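Side-chain contacts in protein HIRA (Homo sapiens, PDB 5YJE), which cooperates with ASF1A to assemble chromatin independently of DNA replication and helps to repress histone genes during the cell cycle: residues 144-147 / 153-156; 268-273 / 301-306. All coordinates share one frame; numbering follows the deposited sequence.

In the fold
From the N terminus, the chain of this C-terminal part of HIRA first builds antiparallel sheets, and contact 1 falls in the third of them. There 144-147 pairs with 153-156 across five intervening residues, closing a tight beta hairpin. The chain then completes a fourth sheet and enters a helical region, where contact 2 joins 268-273 on helix 266-286 to 301-306 on helix 290-307, closing a mostly helical loop of 27 residues. The two contacts follow in series, neither nesting nor crossing. Their centres lie 38 Å apart and their nearest atoms about 28 Å: contact 1 ties strands within a sheet, contact 2 packs helix on helix.

Contact 1. Residues 144-147 / 153-156; sequences YVMA and TLSV
The carbonyl O of A147 accepts the backbone N-H of S155 at 2.9 Å, and the bond is returned by A147 N to S155 O, at 2.9 Å and 148° at the hydrogen. This reciprocal pair, with strand axes 169° apart, defines A147 and S155 as an antiparallel hydrogen-bonded pair. One step along, M146 and V156 form the non-hydrogen-bonded pair, where the alpha carbons close to 4.3 Å and CA-H groups point at carbonyls: M146 CA lies 3.0 Å from S155 O.

On the face of M146 and V156 the side chains touch through apolar atoms and the methionine sulfur. In M146 the extended chi1 (178°) and chi2 carry SD to L154 CD2 at 3.9 Å; the bend at chi3 turns only the terminal methyl CE. M146 CG also rests against V156 CG2, while V156 CG1 reaches Y144 CD1 obliquely at 4.1 Å.

The two strands are the central pair of a four-stranded antiparallel sheet, consistent with one blade of a beta-propeller. Strand 135-141 flanks 144-149 and strand 163-170 flanks 153-158, while I185 and L187 of strand 184-187, in the next sheet, pack on M146.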
ATOM      1  N   TYR B 144      -5.044 -18.132   0.406  1.00 49.08           N
ATOM      2  CA  TYR B 144      -3.782 -17.422   0.537  1.00 41.72           C
ATOM      3  C   TYR B 144      -2.655 -18.266  -0.044  1.00 43.92           C
ATOM      4  O   TYR B 144      -2.511 -19.450   0.292  1.00 41.52           O
ATOM      5  CB  TYR B 144      -3.506 -17.068   2.001  1.00 47.16           C
ATOM      6  CG  TYR B 144      -4.485 -16.053   2.582  1.00 45.03           C
ATOM      7  CD1 TYR B 144      -4.375 -14.696   2.287  1.00 43.62           C
ATOM      8  CD2 TYR B 144      -5.518 -16.456   3.429  1.00 45.39           C
ATOM      9  CE1 TYR B 144      -5.281 -13.756   2.834  1.00 48.64           C
ATOM     10  CE2 TYR B 144      -6.430 -15.530   3.962  1.00 45.12           C
ATOM     11  CZ  TYR B 144      -6.302 -14.187   3.667  1.00 46.67           C
ATOM     12  OH  TYR B 144      -7.197 -13.288   4.214  1.00 48.75           O
ATOM     13  N   VAL B 145      -1.875 -17.657  -0.929  1.00 42.64           N
ATOM     14  CA  VAL B 145      -0.724 -18.287  -1.553  1.00 37.53           C
ATOM     15  C   VAL B 145       0.505 -17.513  -1.125  1.00 36.11           C
ATOM     16  O   VAL B 145       0.540 -16.283  -1.239  1.00 37.53           O
ATOM     17  CB  VAL B 145      -0.841 -18.322  -3.092  1.00 40.88           C
ATOM     18  CG1 VAL B 145       0.435 -18.909  -3.712  1.00 36.60           C
ATOM     19  CG2 VAL B 145      -2.060 -19.144  -3.506  1.00 37.08           C
ATOM     20  N   MET B 146       1.500 -18.232  -0.628  1.00 41.03           N
ATOM     21  CA  MET B 146       2.741 -17.650  -0.147  1.00 40.21           C
ATOM     22  C   MET B 146       3.896 -18.222  -0.960  1.00 37.95           C
ATOM     23  O   MET B 146       4.021 -19.436  -1.098  1.00 38.44           O
ATOM     24  CB  MET B 146       2.930 -17.930   1.348  1.00 38.11           C
ATOM     25  CG  MET B 146       4.232 -17.382   1.906  1.00 43.78           C
ATOM     26  SD  MET B 146       4.406 -17.490   3.714  1.00 46.54           S
ATOM     27  CE  MET B 146       4.562 -19.216   4.055  1.00 39.00           C
ATOM     28  N   ALA B 147       4.732 -17.347  -1.498  1.00 40.36           N
ATOM     29  CA  ALA B 147       5.931 -17.747  -2.214  1.00 40.31           C
ATOM     30  C   ALA B 147       7.161 -17.197  -1.494  1.00 42.81           C
ATOM     31  O   ALA B 147       7.240 -15.991  -1.219  1.00 39.41           O
ATOM     32  CB  ALA B 147       5.881 -17.254  -3.662  1.00 34.82           C
ATOM     33  N   THR B 153      12.957 -13.415  -0.416  1.00 46.38           N
ATOM     34  CA  THR B 153      11.772 -12.585  -0.275  1.00 45.93           C
ATOM     35  C   THR B 153      10.540 -13.463  -0.094  1.00 43.06           C
ATOM     36  O   THR B 153      10.501 -14.625  -0.509  1.00 39.71           O
ATOM     37  CB  THR B 153      11.567 -11.671  -1.490  1.00 46.16           C
ATOM     38  OG1 THR B 153      11.363 -12.481  -2.649  1.00 50.93           O
ATOM     39  CG2 THR B 153      12.764 -10.764  -1.704  1.00 42.98           C
ATOM     40  N   LEU B 154       9.521 -12.876   0.511  1.00 41.16           N
ATOM     41  CA  LEU B 154       8.312 -13.585   0.889  1.00 41.56           C
ATOM     42  C   LEU B 154       7.136 -12.795   0.347  1.00 43.54           C
ATOM     43  O   LEU B 154       7.094 -11.565   0.493  1.00 45.42           O
ATOM     44  CB  LEU B 154       8.229 -13.711   2.426  1.00 45.07           C
ATOM     45  CG  LEU B 154       7.115 -14.546   3.075  1.00 47.67           C
ATOM     46  CD1 LEU B 154       7.534 -14.894   4.502  1.00 54.70           C
ATOM     47  CD2 LEU B 154       5.764 -13.876   3.094  1.00 46.40           C
ATOM     48  N   SER B 155       6.192 -13.484  -0.279  1.00 40.87           N
ATOM     49  CA  SER B 155       4.995 -12.835  -0.800  1.00 38.33           C
ATOM     50  C   SER B 155       3.769 -13.634  -0.402  1.00 38.74           C
ATOM     51  O   SER B 155       3.811 -14.865  -0.287  1.00 40.44           O
ATOM     52  CB  SER B 155       5.012 -12.694  -2.320  1.00 39.23           C
ATOM     53  OG  SER B 155       6.028 -11.822  -2.767  1.00 48.98           O
ATOM     54  N   VAL B 156       2.680 -12.921  -0.157  1.00 36.58           N
ATOM     55  CA  VAL B 156       1.405 -13.551   0.152  1.00 38.25           C
ATOM     56  C   VAL B 156       0.341 -12.836  -0.657  1.00 39.31           C
ATOM     57  O   VAL B 156       0.279 -11.602  -0.675  1.00 41.33           O
ATOM     58  CB  VAL B 156       1.051 -13.518   1.654  1.00 41.04           C
ATOM     59  CG1 VAL B 156      -0.277 -14.238   1.907  1.00 39.06           C
ATOM     60  CG2 VAL B 156       2.173 -14.134   2.494  1.00 38.20           C
TER

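Contact 2. Residues 268-273 / 301-306; sequences VQQETT and ARYLVN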
ATOM      1  N   VAL B 268       7.954  -6.107  41.267  1.00 39.91           N
ATOM      2  CA  VAL B 268       8.656  -6.563  40.083  1.00 38.78           C
ATOM      3  C   VAL B 268       7.900  -7.719  39.433  1.00 45.04           C
ATOM      4  O   VAL B 268       7.811  -7.804  38.203  1.00 44.15           O
ATOM      5  CB  VAL B 268      10.101  -6.951  40.448  1.00 42.09           C
ATOM      6  CG1 VAL B 268      10.848  -7.460  39.247  1.00 41.81           C
ATOM      7  CG2 VAL B 268      10.848  -5.758  41.072  1.00 43.20           C
ATOM      8  N   GLN B 269       7.320  -8.608  40.240  1.00 43.50           N
ATOM      9  CA  GLN B 269       6.547  -9.702  39.663  1.00 46.33           C
ATOM     10  C   GLN B 269       5.246  -9.187  39.070  1.00 44.90           C
ATOM     11  O   GLN B 269       4.771  -9.717  38.058  1.00 43.75           O
ATOM     12  CB  GLN B 269       6.273 -10.801  40.701  1.00 48.10           C
ATOM     13  CG  GLN B 269       5.622 -12.089  40.148  1.00 45.32           C
ATOM     14  CD  GLN B 269       5.883 -13.317  41.018  1.00 53.82           C
ATOM     15  OE1 GLN B 269       6.099 -13.212  42.225  1.00 59.58           O
ATOM     16  NE2 GLN B 269       5.851 -14.486  40.407  1.00 55.38           N
ATOM     17  N   GLN B 270       4.651  -8.157  39.675  1.00 43.62           N
ATOM     18  CA  GLN B 270       3.508  -7.534  39.019  1.00 48.37           C
ATOM     19  C   GLN B 270       3.902  -6.927  37.676  1.00 43.53           C
ATOM     20  O   GLN B 270       3.148  -7.015  36.705  1.00 41.58           O
ATOM     21  CB  GLN B 270       2.882  -6.472  39.903  1.00 46.55           C
ATOM     22  CG  GLN B 270       2.215  -7.010  41.172  1.00 57.36           C
ATOM     23  CD  GLN B 270       1.637  -5.869  41.995  1.00 53.76           C
ATOM     24  OE1 GLN B 270       2.355  -4.940  42.355  1.00 58.07           O
ATOM     25  NE2 GLN B 270       0.335  -5.910  42.253  1.00 57.45           N
ATOM     26  N   GLU B 271       5.067  -6.291  37.600  1.00 43.58           N
ATOM     27  CA  GLU B 271       5.398  -5.607  36.357  1.00 44.43           C
ATOM     28  C   GLU B 271       5.740  -6.619  35.276  1.00 42.45           C
ATOM     29  O   GLU B 271       5.372  -6.436  34.111  1.00 41.37           O
ATOM     30  CB  GLU B 271       6.529  -4.595  36.576  1.00 42.62           C
ATOM     31  CG  GLU B 271       6.142  -3.501  37.595  1.00 43.37           C
ATOM     32  CD  GLU B 271       6.764  -2.126  37.343  1.00 48.91           C
ATOM     33  OE1 GLU B 271       7.681  -1.973  36.494  1.00 49.82           O
ATOM     34  OE2 GLU B 271       6.314  -1.174  38.016  1.00 50.36           O
ATOM     35  N   THR B 272       6.399  -7.719  35.649  1.00 42.98           N
ATOM     36  CA  THR B 272       6.637  -8.772  34.671  1.00 41.88           C
ATOM     37  C   THR B 272       5.333  -9.426  34.248  1.00 41.82           C
ATOM     38  O   THR B 272       5.148  -9.728  33.067  1.00 42.19           O
ATOM     39  CB  THR B 272       7.616  -9.811  35.204  1.00 42.78           C
ATOM     40  OG1 THR B 272       7.035 -10.474  36.324  1.00 51.53           O
ATOM     41  CG2 THR B 272       8.930  -9.168  35.605  1.00 39.24           C
ATOM     42  N   THR B 273       4.401  -9.605  35.183  1.00 44.46           N
ATOM     43  CA  THR B 273       3.115 -10.201  34.838  1.00 44.37           C
ATOM     44  C   THR B 273       2.340  -9.305  33.875  1.00 42.44           C
ATOM     45  O   THR B 273       1.772  -9.787  32.885  1.00 41.42           O
ATOM     46  CB  THR B 273       2.306 -10.479  36.111  1.00 44.84           C
ATOM     47  OG1 THR B 273       2.997 -11.452  36.893  1.00 47.80           O
ATOM     48  CG2 THR B 273       0.921 -11.026  35.789  1.00 45.77           C
ATOM     49  N   ALA B 301      -7.649  -8.154  31.536  1.00 55.42           N
ATOM     50  CA  ALA B 301      -8.562  -7.280  32.251  1.00 54.97           C
ATOM     51  C   ALA B 301      -8.815  -7.797  33.658  1.00 59.40           C
ATOM     52  O   ALA B 301      -8.843  -7.014  34.616  1.00 59.13           O
ATOM     53  CB  ALA B 301      -9.871  -7.153  31.481  1.00 55.18           C
ATOM     54  N   ARG B 302      -8.998  -9.116  33.803  1.00 57.37           N
ATOM     55  CA  ARG B 302      -9.137  -9.694  35.135  1.00 61.41           C
ATOM     56  C   ARG B 302      -7.939  -9.339  36.010  1.00 59.70           C
ATOM     57  O   ARG B 302      -8.100  -8.987  37.180  1.00 60.32           O
ATOM     58  CB  ARG B 302      -9.314 -11.213  35.028  1.00 62.45           C
ATOM     59  CG  ARG B 302      -9.361 -11.960  36.363  1.00 63.29           C
ATOM     60  CD  ARG B 302     -10.199 -13.241  36.283  1.00 70.17           C
ATOM     61  NE  ARG B 302     -10.026 -13.961  35.017  1.00 82.24           N
ATOM     62  CZ  ARG B 302     -10.888 -13.919  33.994  1.00 77.14           C
ATOM     63  NH1 ARG B 302     -11.999 -13.191  34.082  1.00 81.06           N
ATOM     64  NH2 ARG B 302     -10.641 -14.606  32.883  1.00 64.53           N
ATOM     65  N   TYR B 303      -6.732  -9.399  35.447  1.00 57.05           N
ATOM     66  CA  TYR B 303      -5.545  -9.045  36.210  1.00 54.30           C
ATOM     67  C   TYR B 303      -5.562  -7.582  36.613  1.00 56.68           C
ATOM     68  O   TYR B 303      -5.300  -7.253  37.773  1.00 57.48           O
ATOM     69  CB  TYR B 303      -4.279  -9.351  35.417  1.00 47.51           C
ATOM     70  CG  TYR B 303      -3.040  -9.213  36.264  1.00 52.35           C
ATOM     71  CD1 TYR B 303      -2.755 -10.146  37.256  1.00 52.73           C
ATOM     72  CD2 TYR B 303      -2.154  -8.151  36.086  1.00 51.88           C
ATOM     73  CE1 TYR B 303      -1.622 -10.037  38.033  1.00 54.52           C
ATOM     74  CE2 TYR B 303      -1.008  -8.029  36.877  1.00 46.84           C
ATOM     75  CZ  TYR B 303      -0.755  -8.975  37.844  1.00 50.52           C
ATOM     76  OH  TYR B 303       0.370  -8.889  38.627  1.00 53.67           O
ATOM     77  N   LEU B 304      -5.828  -6.684  35.656  1.00 58.71           N
ATOM     78  CA  LEU B 304      -5.880  -5.259  35.971  1.00 59.13           C
ATOM     79  C   LEU B 304      -6.863  -4.984  37.098  1.00 59.98           C
ATOM     80  O   LEU B 304      -6.605  -4.138  37.963  1.00 61.65           O
ATOM     81  CB  LEU B 304      -6.265  -4.437  34.739  1.00 56.88           C
ATOM     82  CG  LEU B 304      -5.423  -4.458  33.459  1.00 57.13           C
ATOM     83  CD1 LEU B 304      -6.048  -3.563  32.405  1.00 53.91           C
ATOM     84  CD2 LEU B 304      -4.008  -4.027  33.759  1.00 55.09           C
ATOM     85  N   VAL B 305      -7.991  -5.695  37.110  1.00 59.22           N
ATOM     86  CA  VAL B 305      -8.962  -5.530  38.186  1.00 63.94           C
ATOM     87  C   VAL B 305      -8.400  -6.060  39.506  1.00 63.93           C
ATOM     88  O   VAL B 305      -8.462  -5.379  40.538  1.00 67.29           O
ATOM     89  CB  VAL B 305     -10.292  -6.212  37.813  1.00 66.93           C
ATOM     90  CG1 VAL B 305     -11.153  -6.402  39.044  1.00 70.06           C
ATOM     91  CG2 VAL B 305     -11.039  -5.387  36.763  1.00 67.50           C
ATOM     92  N   ASN B 306      -7.830  -7.272  39.487  1.00 60.80           N
ATOM     93  CA  ASN B 306      -7.364  -7.912  40.718  1.00 62.26           C
ATOM     94  C   ASN B 306      -6.312  -7.065  41.428  1.00 62.69           C
ATOM     95  O   ASN B 306      -6.394  -6.845  42.642  1.00 63.32           O
ATOM     96  CB  ASN B 306      -6.805  -9.307  40.416  1.00 56.93           C
ATOM     97  CG  ASN B 306      -7.892 -10.312  40.087  1.00 68.58           C
ATOM     98  OD1 ASN B 306      -9.074 -10.050  40.330  1.00 73.73           O
ATOM     99  ND2 ASN B 306      -7.503 -11.473  39.529  1.00 59.18           N
TER
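T273 and Y303 make the principal contact, a CH-pi interaction in which the methyl CG2 stands over one face of the phenol ring. CG2 of T273 is 3.6 Å from the centroid of the Y303 ring and 23° off its normal, displaced toward the rim on the hydroxyl side: T273 CG2 to Y303 CZ is 3.4 Å. Both first torsions serve this meeting. In Y303, CG lies anti to the backbone N (chi1 -170°), which carries the ring across to helix 266-286; in T273, CG2 takes the corresponding anti position, so that the methyl rather than the hydroxyl meets the ring.

The van der Waals contacts gather at the end of the tyrosine. Y303 OH lies 3.4 Å from Q270 CA and 3.7 Å from Q270 CG, and T273 CB approaches it as well. The Q270 amide and the ring have planes 79° apart.

Hydrogen bonds fix the threonine. T273 OG1 donates to Q269 O at 2.7 Å, and that carbonyl also accepts T272 OG1 and T273 N, three donors on one oxygen. T273 OG1 is further bonded to D227 N.

The contact packs two successive helices, 266-286 and 290-307, of the helical region after the sheets; L274, L277 and F228 also touch Y303. V268 and T272 pack on V71 and L76 of the second subunit.

No hydrogen bond crosses between the two segments, so their contact is dispersive and CH-pi in character, with polar bonds setting the orientation of the threonine that makes it. One residue further on, Q270 NE2 hydrogen-bonds OE2 of E307 on helix 290-307, which adds a polar link between the same two helices.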